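Local coordinates for bifunctional thiamine biosynthesis protein ThiDN (Methanocaldococcus jannaschii DSM 2661, PDB 2PHP), which probably makes thiamine phosphate from a thiazole phosphate and hydroxymethylpyrimidine diphosphate through its C-terminal ThiN domain, the part in this crystal, and phosphorylates hydroxymethylpyrimidine through its kinase section, at residues P145-D150 / P158-L163; T4-E9 / S40-K45. All coordinates share one frame; numbering follows the deposited sequence.

Overall arrangement
Both contacts belong to the C-terminal thiamine-phosphate synthase (ThiN) part of the protein, and both hang on one mixed beta sheet. Contact 1 pairs strands 147-150 and 159-164, a buried hairpin whose centre lies about 7 Å from the centre of the chain. Contact 2 is a surface contact, its centre about 18 Å from the chain centre, where the start of helix 8-22 meets the loop leaving strand 37-40. Strand 95-100 links the two regions, running between strands 37-40 and 159-164. The contact centres are about 23 Å apart and the nearest atoms about 11 Å, so they do not touch; along the chain, contact 2 closes before contact 1 opens.

Contact 1: residues P145-D150 / P158-L163; sequences PDIIYD and PMIRVL
Strands 147-150 and 159-163 run antiparallel, their axes 4.6 Å apart at closest approach. Ile148 and Arg161 form a hydrogen-bonded pair: Ile148 N reaches Arg161 O in the plane of that carbonyl, while Arg161 N meets Ile148 O at 2.8 Å from above the Ile148 carbonyl plane. Asp150 and Met159 repeat the double link, and Leu163 N adds a nearly straight bond to Asp146 O (170°).

The Arg161 side chain runs past Ile148 O toward Asp150, on the face that also carries Ile148, Asp150 and Met159. Its CB sits 3.2 Å from Ile148 O; CG and then CD pass the same oxygen at growing distance, the chain being extended from CG to NE. At the tip the guanidinium grips Asp150 end-on, NH1 and NH2 each 3.0 Å from the single atom OD1. That oxygen lies in the guanidinium plane, but the nitrogens approach from above the carboxylate, the two planes being 39° apart. Met159 CB rests over one guanidinium face, toward its rim. Asp150 reaches the group from the crowded chi1 position (79°), its CG between backbone N and carbonyl carbon. Its other oxygen, OD2, bonds Arg120 and Gly152 N, so the buried carboxylate sits between two arginines and would be expected to stay ionised.

On the opposite face the side-chain contacts across the hairpin are apolar: Ile147 and Ile160 lie side by side, CG2 to CG2 at 3.7 Å, and Tyr149 CB approaches Ile160 CG1. Helix 167-185 packs on this side through Ile147 and Val162, while helix 129-141 meets Ile148 and Arg161 on the other. This is a beta hairpin inside a mixed sheet with helices on both faces, in the ThiN domain of the AraD-like clan.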
ATOM      1  N   PRO B 145     -12.463  -8.990 -31.580  1.00 33.47           N
ATOM      2  CA  PRO B 145     -12.520  -7.536 -31.744  1.00 33.98           C
ATOM      3  C   PRO B 145     -11.646  -6.825 -30.719  1.00 34.57           C
ATOM      4  O   PRO B 145     -10.962  -7.472 -29.926  1.00 34.67           O
ATOM      5  CB  PRO B 145     -13.999  -7.234 -31.538  1.00 33.11           C
ATOM      6  CG  PRO B 145     -14.373  -8.220 -30.459  1.00 31.69           C
ATOM      7  CD  PRO B 145     -13.680  -9.498 -30.919  1.00 33.33           C
ATOM      8  N   ASP B 146     -11.670  -5.496 -30.748  1.00 34.42           N
ATOM      9  CA  ASP B 146     -10.906  -4.698 -29.799  1.00 34.75           C
ATOM     10  C   ASP B 146     -11.701  -4.628 -28.503  1.00 34.50           C
ATOM     11  O   ASP B 146     -11.139  -4.518 -27.415  1.00 34.97           O
ATOM     12  CB  ASP B 146     -10.729  -3.272 -30.310  1.00 35.19           C
ATOM     13  CG  ASP B 146      -9.901  -3.200 -31.569  1.00 37.51           C
ATOM     14  OD1 ASP B 146      -8.695  -3.512 -31.503  1.00 36.33           O
ATOM     15  OD2 ASP B 146     -10.461  -2.829 -32.619  1.00 38.82           O
ATOM     16  N   ILE B 147     -13.021  -4.699 -28.637  1.00 33.36           N
ATOM     17  CA  ILE B 147     -13.907  -4.580 -27.494  1.00 31.55           C
ATOM     18  C   ILE B 147     -15.055  -5.576 -27.478  1.00 32.26           C
ATOM     19  O   ILE B 147     -15.686  -5.844 -28.504  1.00 32.20           O
ATOM     20  CB  ILE B 147     -14.517  -3.158 -27.447  1.00 31.92           C
ATOM     21  CG1 ILE B 147     -13.401  -2.117 -27.333  1.00 33.08           C
ATOM     22  CG2 ILE B 147     -15.506  -3.048 -26.313  1.00 29.78           C
ATOM     23  CD1 ILE B 147     -13.880  -0.680 -27.428  1.00 36.96           C
ATOM     24  N   ILE B 148     -15.305  -6.120 -26.293  1.00 29.63           N
ATOM     25  CA  ILE B 148     -16.398  -7.038 -26.066  1.00 29.91           C
ATOM     26  C   ILE B 148     -17.093  -6.447 -24.845  1.00 31.39           C
ATOM     27  O   ILE B 148     -16.505  -6.343 -23.766  1.00 30.60           O
ATOM     28  CB  ILE B 148     -15.913  -8.467 -25.743  1.00 30.67           C
ATOM     29  CG1 ILE B 148     -15.255  -9.089 -26.978  1.00 30.03           C
ATOM     30  CG2 ILE B 148     -17.089  -9.329 -25.316  1.00 30.37           C
ATOM     31  CD1 ILE B 148     -14.835 -10.519 -26.786  1.00 32.53           C
ATOM     32  N   TYR B 149     -18.335  -6.023 -25.021  1.00 32.20           N
ATOM     33  CA  TYR B 149     -19.072  -5.432 -23.920  1.00 32.31           C
ATOM     34  C   TYR B 149     -20.391  -6.156 -23.774  1.00 32.13           C
ATOM     35  O   TYR B 149     -20.756  -6.961 -24.620  1.00 33.01           O
ATOM     36  CB  TYR B 149     -19.315  -3.944 -24.199  1.00 34.54           C
ATOM     37  CG  TYR B 149     -20.434  -3.649 -25.184  1.00 36.69           C
ATOM     38  CD1 TYR B 149     -21.768  -3.620 -24.769  1.00 38.37           C
ATOM     39  CD2 TYR B 149     -20.162  -3.390 -26.530  1.00 38.51           C
ATOM     40  CE1 TYR B 149     -22.801  -3.335 -25.665  1.00 37.93           C
ATOM     41  CE2 TYR B 149     -21.187  -3.105 -27.434  1.00 37.37           C
ATOM     42  CZ  TYR B 149     -22.504  -3.079 -26.995  1.00 39.48           C
ATOM     43  OH  TYR B 149     -23.518  -2.797 -27.884  1.00 38.88           O
ATOM     44  N   ASP B 150     -21.085  -5.887 -22.679  1.00 31.76           N
ATOM     45  CA  ASP B 150     -22.395  -6.465 -22.446  1.00 32.74           C
ATOM     46  C   ASP B 150     -23.132  -5.461 -21.568  1.00 34.38           C
ATOM     47  O   ASP B 150     -22.512  -4.746 -20.773  1.00 34.20           O
ATOM     48  CB  ASP B 150     -22.300  -7.854 -21.794  1.00 32.61           C
ATOM     49  CG  ASP B 150     -22.042  -7.797 -20.297  1.00 34.38           C
ATOM     50  OD1 ASP B 150     -20.917  -7.436 -19.892  1.00 34.74           O
ATOM     51  OD2 ASP B 150     -22.975  -8.117 -19.532  1.00 32.16           O
ATOM     52  N   PRO B 158     -23.009  -3.705 -16.063  1.00 29.86           N
ATOM     53  CA  PRO B 158     -22.519  -3.784 -17.444  1.00 30.63           C
ATOM     54  C   PRO B 158     -20.992  -3.635 -17.494  1.00 30.64           C
ATOM     55  O   PRO B 158     -20.391  -3.106 -16.556  1.00 31.03           O
ATOM     56  CB  PRO B 158     -23.259  -2.637 -18.143  1.00 29.03           C
ATOM     57  CG  PRO B 158     -23.547  -1.674 -17.030  1.00 29.14           C
ATOM     58  CD  PRO B 158     -23.964  -2.596 -15.913  1.00 29.13           C
HETATM   59  N   MSE B 159     -20.369  -4.090 -18.581  1.00 29.38           N
HETATM   60  CA  MSE B 159     -18.911  -4.025 -18.680  1.00 30.37           C
HETATM   61  C   MSE B 159     -18.351  -3.877 -20.089  1.00 30.68           C
HETATM   62  O   MSE B 159     -18.937  -4.360 -21.052  1.00 30.64           O
HETATM   63  CB  MSE B 159     -18.299  -5.299 -18.084  1.00 32.01           C
HETATM   64  CG  MSE B 159     -16.836  -5.166 -17.682  1.00 32.82           C
HETATM   65 SE   MSE B 159     -16.715  -4.074 -16.073  1.00 42.95          SE
HETATM   66  CE  MSE B 159     -17.863  -5.173 -14.961  1.00 36.04           C
ATOM     67  N   ILE B 160     -17.205  -3.209 -20.193  1.00 29.86           N
ATOM     68  CA  ILE B 160     -16.510  -3.068 -21.468  1.00 28.97           C
ATOM     69  C   ILE B 160     -15.183  -3.791 -21.266  1.00 28.84           C
ATOM     70  O   ILE B 160     -14.445  -3.503 -20.324  1.00 30.93           O
ATOM     71  CB  ILE B 160     -16.193  -1.604 -21.837  1.00 27.97           C
ATOM     72  CG1 ILE B 160     -17.468  -0.870 -22.256  1.00 26.91           C
ATOM     73  CG2 ILE B 160     -15.174  -1.578 -22.983  1.00 24.98           C
ATOM     74  CD1 ILE B 160     -17.265   0.614 -22.468  1.00 27.18           C
ATOM     75  N   ARG B 161     -14.886  -4.744 -22.133  1.00 28.82           N
ATOM     76  CA  ARG B 161     -13.640  -5.486 -22.031  1.00 28.25           C
ATOM     77  C   ARG B 161     -12.759  -5.158 -23.240  1.00 29.05           C
ATOM     78  O   ARG B 161     -13.169  -5.339 -24.386  1.00 27.58           O
ATOM     79  CB  ARG B 161     -13.952  -6.985 -21.938  1.00 30.39           C
ATOM     80  CG  ARG B 161     -14.943  -7.302 -20.817  1.00 31.35           C
ATOM     81  CD  ARG B 161     -15.450  -8.734 -20.846  1.00 34.06           C
ATOM     82  NE  ARG B 161     -16.422  -8.975 -19.776  1.00 34.99           N
ATOM     83  CZ  ARG B 161     -17.702  -8.608 -19.819  1.00 35.15           C
ATOM     84  NH1 ARG B 161     -18.195  -7.988 -20.890  1.00 35.49           N
ATOM     85  NH2 ARG B 161     -18.485  -8.834 -18.774  1.00 32.62           N
ATOM     86  N   VAL B 162     -11.562  -4.640 -22.970  1.00 27.83           N
ATOM     87  CA  VAL B 162     -10.604  -4.272 -24.005  1.00 27.71           C
ATOM     88  C   VAL B 162      -9.570  -5.397 -24.158  1.00 30.95           C
ATOM     89  O   VAL B 162      -8.936  -5.804 -23.185  1.00 31.78           O
ATOM     90  CB  VAL B 162      -9.896  -2.933 -23.640  1.00 28.54           C
ATOM     91  CG1 VAL B 162      -8.869  -2.565 -24.697  1.00 26.12           C
ATOM     92  CG2 VAL B 162     -10.938  -1.813 -23.502  1.00 26.13           C
ATOM     93  N   LEU B 163      -9.415  -5.904 -25.380  1.00 29.36           N
ATOM     94  CA  LEU B 163      -8.479  -6.995 -25.655  1.00 28.70           C
ATOM     95  C   LEU B 163      -7.329  -6.530 -26.546  1.00 29.13           C
ATOM     96  O   LEU B 163      -7.422  -5.492 -27.202  1.00 28.89           O
ATOM     97  CB  LEU B 163      -9.207  -8.166 -26.338  1.00 30.88           C
ATOM     98  CG  LEU B 163     -10.395  -8.825 -25.618  1.00 32.64           C
ATOM     99  CD1 LEU B 163     -11.605  -7.911 -25.671  1.00 33.81           C
ATOM    100  CD2 LEU B 163     -10.741 -10.150 -26.284  1.00 34.26           C
TER

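Contact 2: residues T4-E9 / S40-K45; sequences TYINKE and SLPFPK
Leu41 pushes its CD2 methyl against the backbone of residues 4-9 just where helix 8-22 begins, 3.3 Å from Asn7 C and 3.4 Å from Lys8 N. Its CG stands anti to the carbonyl carbon (chi1 -74°), and the second methyl, CD1, meets Lys8 CG at 4.1 Å as the two side chains cross obliquely. Next to it the Pro42 ring lies across Ile6: Pro42 CG approaches Ile6 CB at 3.7 Å, and Pro42 CD packs on both Ile6 CG2 and the carbonyl oxygen of Ile6. No hydrogen bond joins the two segments, so van der Waals packing of Leu41 and Pro42 on the backbone and on the Ile6 and Lys8 side chains carries this surface contact. Asn7 is the N-cap of the helix, its OD1 accepting from Lys10 N, which fixes the helix start against which Leu41 rests. Beyond CG the Lys8 chain is extended and leads away from the loop, its ammonium forming a cation-pi interaction with Phe73. On the loop side, Ser40 OG donates to Leu41 O at 3.0 Å, from above the carbonyl plane. Backbone hydrogen bonds tie Ser40 to Arg94 and Leu41 to Asp49, and the side chains of Ile6 and Pro42 both touch Arg94.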
ATOM      1  N   THR B   4      11.696 -13.143 -30.856  1.00 45.29           N
ATOM      2  CA  THR B   4      11.348 -13.163 -29.445  1.00 45.17           C
ATOM      3  C   THR B   4      10.668 -14.427 -28.931  1.00 43.26           C
ATOM      4  O   THR B   4       9.866 -15.062 -29.625  1.00 43.09           O
ATOM      5  CB  THR B   4      10.468 -11.949 -29.079  1.00 46.95           C
ATOM      6  OG1 THR B   4       9.268 -11.971 -29.862  1.00 49.94           O
ATOM      7  CG2 THR B   4      11.224 -10.649 -29.346  1.00 48.23           C
ATOM      8  N   TYR B   5      11.020 -14.783 -27.699  1.00 40.31           N
ATOM      9  CA  TYR B   5      10.461 -15.933 -27.007  1.00 38.36           C
ATOM     10  C   TYR B   5       9.619 -15.349 -25.877  1.00 36.52           C
ATOM     11  O   TYR B   5      10.144 -14.708 -24.967  1.00 35.94           O
ATOM     12  CB  TYR B   5      11.584 -16.792 -26.432  1.00 38.31           C
ATOM     13  CG  TYR B   5      11.129 -17.849 -25.453  1.00 38.43           C
ATOM     14  CD1 TYR B   5      10.059 -18.696 -25.749  1.00 38.51           C
ATOM     15  CD2 TYR B   5      11.804 -18.034 -24.247  1.00 39.65           C
ATOM     16  CE1 TYR B   5       9.676 -19.702 -24.866  1.00 39.16           C
ATOM     17  CE2 TYR B   5      11.433 -19.039 -23.360  1.00 40.70           C
ATOM     18  CZ  TYR B   5      10.372 -19.870 -23.675  1.00 40.08           C
ATOM     19  OH  TYR B   5      10.030 -20.880 -22.801  1.00 42.39           O
ATOM     20  N   ILE B   6       8.310 -15.546 -25.937  1.00 33.59           N
ATOM     21  CA  ILE B   6       7.451 -15.000 -24.899  1.00 31.83           C
ATOM     22  C   ILE B   6       7.330 -15.961 -23.729  1.00 30.94           C
ATOM     23  O   ILE B   6       6.543 -16.907 -23.764  1.00 31.38           O
ATOM     24  CB  ILE B   6       6.052 -14.679 -25.448  1.00 32.70           C
ATOM     25  CG1 ILE B   6       6.173 -13.690 -26.614  1.00 32.86           C
ATOM     26  CG2 ILE B   6       5.177 -14.082 -24.340  1.00 32.46           C
ATOM     27  CD1 ILE B   6       4.848 -13.298 -27.266  1.00 37.27           C
ATOM     28  N   ASN B   7       8.124 -15.718 -22.692  1.00 28.59           N
ATOM     29  CA  ASN B   7       8.092 -16.563 -21.515  1.00 28.49           C
ATOM     30  C   ASN B   7       7.434 -15.792 -20.365  1.00 28.05           C
ATOM     31  O   ASN B   7       6.930 -14.685 -20.561  1.00 25.43           O
ATOM     32  CB  ASN B   7       9.512 -17.001 -21.140  1.00 28.12           C
ATOM     33  CG  ASN B   7      10.462 -15.833 -20.992  1.00 29.59           C
ATOM     34  OD1 ASN B   7      10.048 -14.672 -21.009  1.00 31.01           O
ATOM     35  ND2 ASN B   7      11.747 -16.132 -20.840  1.00 30.46           N
ATOM     36  N   LYS B   8       7.429 -16.375 -19.175  1.00 26.41           N
ATOM     37  CA  LYS B   8       6.805 -15.714 -18.034  1.00 29.24           C
ATOM     38  C   LYS B   8       7.395 -14.348 -17.712  1.00 27.77           C
ATOM     39  O   LYS B   8       6.667 -13.434 -17.329  1.00 27.18           O
ATOM     40  CB  LYS B   8       6.870 -16.610 -16.798  1.00 31.24           C
ATOM     41  CG  LYS B   8       5.920 -17.791 -16.857  1.00 33.15           C
ATOM     42  CD  LYS B   8       5.962 -18.581 -15.563  1.00 36.87           C
ATOM     43  CE  LYS B   8       4.968 -19.724 -15.584  1.00 39.72           C
ATOM     44  NZ  LYS B   8       4.955 -20.476 -14.290  1.00 42.89           N
ATOM     45  N   GLU B   9       8.709 -14.206 -17.866  1.00 27.34           N
ATOM     46  CA  GLU B   9       9.366 -12.935 -17.579  1.00 26.74           C
ATOM     47  C   GLU B   9       8.814 -11.859 -18.512  1.00 27.92           C
ATOM     48  O   GLU B   9       8.507 -10.742 -18.088  1.00 25.83           O
ATOM     49  CB  GLU B   9      10.880 -13.058 -17.777  1.00 27.83           C
ATOM     50  CG  GLU B   9      11.654 -11.803 -17.407  1.00 30.29           C
ATOM     51  CD  GLU B   9      13.141 -11.907 -17.715  1.00 32.88           C
ATOM     52  OE1 GLU B   9      13.701 -13.022 -17.620  1.00 33.71           O
ATOM     53  OE2 GLU B   9      13.751 -10.867 -18.037  1.00 34.14           O
ATOM     54  N   SER B  40      -1.540 -13.480 -20.872  1.00 25.55           N
ATOM     55  CA  SER B  40      -1.173 -14.884 -20.851  1.00 26.21           C
ATOM     56  C   SER B  40       0.057 -15.179 -21.683  1.00 26.57           C
ATOM     57  O   SER B  40       0.515 -14.353 -22.487  1.00 26.98           O
ATOM     58  CB  SER B  40      -2.306 -15.731 -21.412  1.00 24.45           C
ATOM     59  OG  SER B  40      -2.367 -15.569 -22.821  1.00 23.39           O
ATOM     60  N   LEU B  41       0.579 -16.382 -21.476  1.00 26.37           N
ATOM     61  CA  LEU B  41       1.704 -16.872 -22.249  1.00 26.23           C
ATOM     62  C   LEU B  41       1.022 -17.293 -23.552  1.00 27.04           C
ATOM     63  O   LEU B  41      -0.210 -17.433 -23.604  1.00 26.72           O
ATOM     64  CB  LEU B  41       2.305 -18.102 -21.573  1.00 26.33           C
ATOM     65  CG  LEU B  41       3.141 -17.928 -20.308  1.00 26.44           C
ATOM     66  CD1 LEU B  41       3.316 -19.288 -19.625  1.00 26.54           C
ATOM     67  CD2 LEU B  41       4.493 -17.311 -20.669  1.00 27.71           C
ATOM     68  N   PRO B  42       1.798 -17.495 -24.625  1.00 26.39           N
ATOM     69  CA  PRO B  42       1.152 -17.908 -25.876  1.00 26.56           C
ATOM     70  C   PRO B  42       0.486 -19.279 -25.680  1.00 26.33           C
ATOM     71  O   PRO B  42       0.978 -20.097 -24.903  1.00 24.89           O
ATOM     72  CB  PRO B  42       2.322 -17.960 -26.863  1.00 26.54           C
ATOM     73  CG  PRO B  42       3.277 -16.925 -26.302  1.00 27.79           C
ATOM     74  CD  PRO B  42       3.228 -17.211 -24.828  1.00 26.48           C
ATOM     75  N   PHE B  43      -0.635 -19.515 -26.363  1.00 25.80           N
ATOM     76  CA  PHE B  43      -1.354 -20.786 -26.261  1.00 26.85           C
ATOM     77  C   PHE B  43      -1.547 -21.223 -24.804  1.00 29.18           C
ATOM     78  O   PHE B  43      -1.133 -22.318 -24.409  1.00 29.07           O
ATOM     79  CB  PHE B  43      -0.590 -21.873 -27.034  1.00 29.38           C
ATOM     80  CG  PHE B  43      -0.383 -21.539 -28.488  1.00 31.23           C
ATOM     81  CD1 PHE B  43      -1.446 -21.601 -29.390  1.00 31.14           C
ATOM     82  CD2 PHE B  43       0.850 -21.075 -28.939  1.00 32.52           C
ATOM     83  CE1 PHE B  43      -1.286 -21.198 -30.714  1.00 29.34           C
ATOM     84  CE2 PHE B  43       1.014 -20.670 -30.264  1.00 33.67           C
ATOM     85  CZ  PHE B  43      -0.063 -20.731 -31.150  1.00 31.56           C
ATOM     86  N   PRO B  44      -2.195 -20.378 -23.987  1.00 29.83           N
ATOM     87  CA  PRO B  44      -2.410 -20.730 -22.577  1.00 30.61           C
ATOM     88  C   PRO B  44      -3.234 -22.006 -22.390  1.00 32.94           C
ATOM     89  O   PRO B  44      -4.246 -22.202 -23.063  1.00 33.21           O
ATOM     90  CB  PRO B  44      -3.107 -19.491 -22.016  1.00 28.12           C
ATOM     91  CG  PRO B  44      -3.902 -18.998 -23.200  1.00 28.14           C
ATOM     92  CD  PRO B  44      -2.896 -19.126 -24.335  1.00 27.54           C
ATOM     93  N   LYS B  45      -2.789 -22.863 -21.473  1.00 34.73           N
ATOM     94  CA  LYS B  45      -3.474 -24.122 -21.184  1.00 37.24           C
ATOM     95  C   LYS B  45      -4.610 -23.967 -20.175  1.00 35.94           C
ATOM     96  O   LYS B  45      -5.596 -24.696 -20.228  1.00 36.34           O
ATOM     97  CB  LYS B  45      -2.466 -25.161 -20.681  1.00 41.37           C
ATOM     98  CG  LYS B  45      -2.124 -26.271 -21.693  1.00 48.85           C
ATOM     99  CD  LYS B  45      -1.601 -25.738 -23.039  1.00 53.35           C
ATOM    100  CE  LYS B  45      -2.725 -25.334 -24.004  1.00 56.13           C
ATOM    101  NZ  LYS B  45      -3.593 -26.484 -24.406  1.00 58.27           N
TER